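Local coordinates for putative mannose-6-phosphate isomerase YvyI (Bacillus subtilis, PDB 1QWR), which catalyses the reversible isomerisation of D-mannose 6-phosphate to D-fructose 6-phosphate, using one bound zinc ion per subunit, at residues A[93-98]-A[177-182]; A[194-199]-A[208-213]. All coordinates share one frame; numbering follows the deposited sequence.

Contact 1 of 2, residues A[93-98]-A[177-182]; sequences KEDTSI and ALCKGA. With SO4 (sulfate ion), chain C.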
# COMPACT_ATOMS: atom_id res chain seq x y z
N LYS A 93 -5.26 -5.56 13.30
CA LYS A 93 -5.78 -5.75 14.66
C LYS A 93 -4.89 -6.77 15.36
O LYS A 93 -4.45 -6.54 16.49
CB LYS A 93 -7.22 -6.27 14.60
CG LYS A 93 -7.86 -6.41 15.97
CD LYS A 93 -9.31 -6.80 15.86
CE LYS A 93 -9.92 -6.97 17.26
NZ LYS A 93 -11.34 -7.42 17.20
N GLU A 94 -4.64 -7.90 14.69
CA GLU A 94 -3.77 -8.94 15.24
C GLU A 94 -2.53 -9.05 14.33
O GLU A 94 -2.47 -8.40 13.28
CB GLU A 94 -4.50 -10.29 15.30
CG GLU A 94 -5.74 -10.34 16.21
CD GLU A 94 -5.43 -9.99 17.67
OE1 GLU A 94 -4.31 -10.28 18.13
OE2 GLU A 94 -6.32 -9.43 18.35
N ASP A 95 -1.57 -9.88 14.71
CA ASP A 95 -0.34 -10.04 13.91
C ASP A 95 -0.58 -10.63 12.52
O ASP A 95 -1.43 -11.51 12.35
CB ASP A 95 0.65 -10.98 14.62
CG ASP A 95 1.19 -10.43 15.93
OD1 ASP A 95 1.45 -9.21 16.02
OD2 ASP A 95 1.39 -11.23 16.86
N THR A 96 0.16 -10.15 11.51
CA THR A 96 -0.03 -10.76 10.20
C THR A 96 1.02 -11.86 10.11
O THR A 96 1.91 -11.94 10.96
CB THR A 96 0.18 -9.78 9.01
OG1 THR A 96 1.55 -9.40 8.94
CG2 THR A 96 -0.69 -8.54 9.16
N SER A 97 0.94 -12.67 9.07
CA SER A 97 1.89 -13.77 8.90
C SER A 97 3.31 -13.28 8.63
O SER A 97 3.52 -12.15 8.19
CB SER A 97 1.44 -14.68 7.75
OG SER A 97 1.58 -14.03 6.49
N ILE A 98 4.30 -14.12 8.92
CA ILE A 98 5.70 -13.76 8.65
C ILE A 98 5.84 -14.18 7.19
O ILE A 98 5.48 -15.32 6.83
CB ILE A 98 6.67 -14.53 9.57
CG1 ILE A 98 6.44 -14.10 11.02
CG2 ILE A 98 8.10 -14.23 9.18
CD1 ILE A 98 7.36 -14.75 12.02
N ALA A 177 6.73 -8.71 8.50
CA ALA A 177 5.36 -8.85 8.98
C ALA A 177 4.94 -7.61 9.76
O ALA A 177 5.73 -7.06 10.55
CB ALA A 177 5.22 -10.07 9.88
N LEU A 178 3.73 -7.14 9.50
CA LEU A 178 3.20 -6.03 10.27
C LEU A 178 2.66 -6.73 11.53
O LEU A 178 2.18 -7.87 11.45
CB LEU A 178 2.06 -5.35 9.52
CG LEU A 178 2.44 -4.42 8.37
CD1 LEU A 178 1.19 -4.00 7.61
CD2 LEU A 178 3.18 -3.20 8.92
N CYS A 179 2.74 -6.07 12.68
CA CYS A 179 2.25 -6.67 13.91
C CYS A 179 1.03 -5.95 14.49
O CYS A 179 0.72 -4.82 14.11
CB CYS A 179 3.39 -6.75 14.92
SG CYS A 179 4.77 -7.81 14.32
N LYS A 180 0.33 -6.64 15.39
CA LYS A 180 -0.90 -6.12 15.98
C LYS A 180 -0.87 -4.67 16.45
O LYS A 180 0.14 -4.18 16.97
CB LYS A 180 -1.33 -7.00 17.15
CG LYS A 180 -0.44 -6.90 18.38
CD LYS A 180 -0.95 -7.80 19.50
CE LYS A 180 -2.40 -7.48 19.85
NZ LYS A 180 -2.94 -8.42 20.88
N GLY A 181 -2.01 -4.00 16.25
CA GLY A 181 -2.17 -2.60 16.64
C GLY A 181 -1.64 -1.52 15.73
O GLY A 181 -1.03 -0.57 16.20
N ALA A 182 -1.88 -1.65 14.44
CA ALA A 182 -1.37 -0.67 13.48
C ALA A 182 -2.40 -0.42 12.39
O ALA A 182 -3.12 -1.33 12.01
CB ALA A 182 -0.07 -1.19 12.84
S SO4 C . -1.08 -11.97 5.33
O1 SO4 C . -0.58 -12.43 6.64
O2 SO4 C . -2.55 -11.98 5.31
O3 SO4 C . -0.55 -12.82 4.25
O4 SO4 C . -0.62 -10.58 5.11
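Thr96 puts OG1 in the crowded position between its backbone N and carbonyl carbon (chi1 67°), while Asp95 turns CG beside its own backbone N (chi1 -66°), which brings both polar ends to the backbone of 177-182. Leu178 O is gripped twice by Thr96. Thr96 N meets Leu178 O nearly along the C=O axis at 3.0 Å, and Thr96 OG1 donates in the carbonyl plane, onto a lone pair. That hydroxyl is also hydrogen-bonded to Lys99 NZ. One residue earlier in 93-98, at Asp95, Lys180 N donates an almost straight bond of 2.9 Å to Asp95 OD1, from above the carboxylate plane, and Cys179 CB packs against the same oxygen. At the solvent-facing end the Lys180 chain, bent at chi3, lies alongside the folded Glu94 side chain and points the same way; the salt bridge from Glu94 OE1 to Lys180 NZ is long, 3.6 Å. At the other end Ala177 CB touches Ser97 O at 3.2 Å. Ser97, with OG also in the crowded position, holds sulfate O1 through both Ser97 N and Ser97 OG, the latter at 2.7 Å. Ala177 follows the zinc ligand His176 and Ser97 lies beside Arg196, probably an active-site residue, so the contact borders the zinc site. The two segments run roughly antiparallel, one the connection between strands 85-92 and 98-100, the other the end of strand 176-178 and the loop leading into strand 182-189. Gly181 and Ala182 both face Val92 in a G1 beta bulge, and strand 131-136 packs Ile133 against Ile98, Ala177 and Cys179.

Contact 2 of 2, residues A[194-199]-A[208-213]; sequences TYRVYD and SPRELH. With SO4 (sulfate ion), chain C.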
# COMPACT_ATOMS: atom_id res chain seq x y z
N THR A 194 2.65 -13.67 -2.40
CA THR A 194 3.09 -13.74 -1.01
C THR A 194 3.47 -15.15 -0.59
O THR A 194 2.70 -16.08 -0.79
CB THR A 194 1.98 -13.27 -0.07
OG1 THR A 194 1.67 -11.90 -0.38
CG2 THR A 194 2.41 -13.40 1.39
N TYR A 195 4.65 -15.29 0.02
CA TYR A 195 5.12 -16.59 0.50
C TYR A 195 5.20 -16.51 2.02
O TYR A 195 6.05 -15.80 2.57
CB TYR A 195 6.49 -16.93 -0.10
CG TYR A 195 6.52 -16.95 -1.63
CD1 TYR A 195 5.44 -17.46 -2.36
CD2 TYR A 195 7.62 -16.47 -2.34
CE1 TYR A 195 5.47 -17.49 -3.76
CE2 TYR A 195 7.66 -16.49 -3.72
CZ TYR A 195 6.59 -17.00 -4.43
OH TYR A 195 6.62 -17.02 -5.80
N ARG A 196 4.31 -17.23 2.71
CA ARG A 196 4.30 -17.22 4.17
C ARG A 196 5.20 -18.29 4.74
O ARG A 196 5.25 -19.40 4.21
CB ARG A 196 2.90 -17.51 4.70
CG ARG A 196 1.83 -16.63 4.16
CD ARG A 196 0.57 -16.76 5.01
NE ARG A 196 -0.51 -15.98 4.42
CZ ARG A 196 -1.38 -16.46 3.56
NH1 ARG A 196 -1.31 -17.73 3.17
NH2 ARG A 196 -2.32 -15.67 3.07
N VAL A 197 5.90 -17.97 5.83
CA VAL A 197 6.74 -18.97 6.46
C VAL A 197 6.13 -19.36 7.81
O VAL A 197 6.38 -20.45 8.31
CB VAL A 197 8.20 -18.48 6.67
CG1 VAL A 197 8.78 -18.01 5.33
CG2 VAL A 197 8.27 -17.37 7.70
N TYR A 198 5.32 -18.47 8.38
CA TYR A 198 4.70 -18.73 9.68
C TYR A 198 3.45 -17.90 9.89
O TYR A 198 3.45 -16.69 9.60
CB TYR A 198 5.70 -18.42 10.80
CG TYR A 198 5.21 -18.81 12.17
CD1 TYR A 198 4.69 -20.08 12.41
CD2 TYR A 198 5.31 -17.92 13.25
CE1 TYR A 198 4.26 -20.46 13.70
CE2 TYR A 198 4.89 -18.29 14.53
CZ TYR A 198 4.37 -19.56 14.74
OH TYR A 198 3.93 -19.93 16.00
N ASP A 199 2.39 -18.53 10.40
CA ASP A 199 1.12 -17.83 10.63
C ASP A 199 0.55 -18.12 12.02
O ASP A 199 -0.67 -18.15 12.21
CB ASP A 199 0.10 -18.21 9.56
CG ASP A 199 -1.09 -17.27 9.54
OD1 ASP A 199 -0.89 -16.06 9.77
OD2 ASP A 199 -2.23 -17.72 9.27
N SER A 208 -9.78 -23.89 8.62
CA SER A 208 -8.57 -24.44 8.00
C SER A 208 -7.38 -23.50 8.14
O SER A 208 -7.54 -22.28 8.09
CB SER A 208 -8.82 -24.71 6.51
OG SER A 208 -9.84 -25.67 6.32
N PRO A 209 -6.17 -24.06 8.32
CA PRO A 209 -4.94 -23.26 8.47
C PRO A 209 -4.63 -22.56 7.16
O PRO A 209 -4.99 -23.05 6.10
CB PRO A 209 -3.87 -24.31 8.79
CG PRO A 209 -4.63 -25.58 9.09
CD PRO A 209 -5.84 -25.49 8.23
N ARG A 210 -3.97 -21.40 7.22
CA ARG A 210 -3.65 -20.72 5.98
C ARG A 210 -2.39 -21.32 5.36
O ARG A 210 -1.51 -21.81 6.07
CB ARG A 210 -3.49 -19.22 6.22
CG ARG A 210 -4.77 -18.60 6.81
CD ARG A 210 -4.80 -17.10 6.63
NE ARG A 210 -3.72 -16.42 7.36
CZ ARG A 210 -3.30 -15.19 7.07
NH1 ARG A 210 -3.87 -14.51 6.08
NH2 ARG A 210 -2.31 -14.63 7.77
N GLU A 211 -2.33 -21.28 4.03
CA GLU A 211 -1.21 -21.83 3.26
C GLU A 211 0.16 -21.22 3.57
O GLU A 211 0.29 -20.01 3.68
CB GLU A 211 -1.47 -21.65 1.78
CG GLU A 211 -1.86 -22.90 1.02
CD GLU A 211 -1.88 -22.66 -0.47
OE1 GLU A 211 -0.79 -22.42 -1.05
OE2 GLU A 211 -2.97 -22.70 -1.08
N LEU A 212 1.17 -22.08 3.70
CA LEU A 212 2.54 -21.63 3.94
C LEU A 212 3.30 -22.01 2.67
O LEU A 212 2.91 -22.94 1.96
CB LEU A 212 3.14 -22.32 5.17
CG LEU A 212 2.41 -22.13 6.51
CD1 LEU A 212 3.24 -22.75 7.64
CD2 LEU A 212 2.18 -20.65 6.79
N HIS A 213 4.37 -21.28 2.36
CA HIS A 213 5.14 -21.53 1.15
C HIS A 213 6.61 -21.48 1.56
O HIS A 213 7.34 -20.56 1.18
CB HIS A 213 4.86 -20.41 0.12
CG HIS A 213 3.45 -19.91 0.14
ND1 HIS A 213 2.49 -20.33 -0.76
CD2 HIS A 213 2.82 -19.05 0.98
CE1 HIS A 213 1.34 -19.74 -0.48
NE2 HIS A 213 1.52 -18.96 0.57
S SO4 C . -1.08 -11.97 5.33
O1 SO4 C . -0.58 -12.43 6.64
O2 SO4 C . -2.55 -11.98 5.31
O3 SO4 C . -0.55 -12.82 4.25
O4 SO4 C . -0.62 -10.58 5.11
O HOH W 1 -2.65 -20.29 9.60
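Segment 208-213 runs past strand residues 195-196, tied to them by a nearly straight bond of 2.8 Å from His213 N to Arg196 O in the carbonyl plane, before the chain turns a corner at Val197. Arg196 has the largest share of the contact. Its chain is extended from CG to NE, and the guanidinium is used on two sides: Arg196 NH1 donates to a lone pair of Glu211 O at 2.8 Å, in the guanidinium plane, and Arg196 NE reaches sulfate O3 at 3.2 Å. Arg210 crosses it at about a right angle, so that Arg196 NE lies over the centre of the Arg210 guanidinium, 3.9 Å above its plane, with the two planes 38° apart. These like charges would repel; the anions beside them probably offset this. Asp199, its CG anti to the backbone N (chi1 -165°), takes Arg210 side-on: Arg210 NE bonds Asp199 OD2 at 2.7 Å and Arg210 NH2 bonds Asp199 OD1, both from above the carboxylate plane. A water bridges Asp199 OD2 to Arg210 N, and Arg202 gives Asp199 OD1 a second charged partner. Arg210 NH1 and NH2 turn to sulfate O2 and O1. At the Thr194 end of the strand, the His213 ring brings CD2 to 2.9 Å from Arg196 N and lays a face over Thr194 O. Leu212 CD2 packs on Arg196 CB. His213 is the N-cap of helix 214-220. Arg196 is probably an active-site residue, as in its relatives, and Thr194 packs against the zinc ligand His101. The two arginines and the sulfate, probably from the crystallisation liquor and also bound by Ser97, Trp20, Lys18 and Lys99, form an anion pocket consistent with a site for the substrate phosphate.

From the N terminus, the chain leaves strand 85-92 through 93-98, and contact 1 closes when 177-182 returns to this loop 79 residues later, a span that holds the zinc ligands His101, Glu119 and His176. Contact 2 opens afterwards and closes a short loop between strand 195-198 and helix 214-220. The two follow one another in series, neither nested nor crossed. They are joined where Ile98 pairs with the bulge at Val197 and Tyr198: Ile98 N lies 2.8 Å from Tyr198 O, a probable hydrogen bond. Ser97 packs against Arg196 and Asp199, and both contacts converge on one sulfate, linking the loop of contact 1 to the arginines of contact 2.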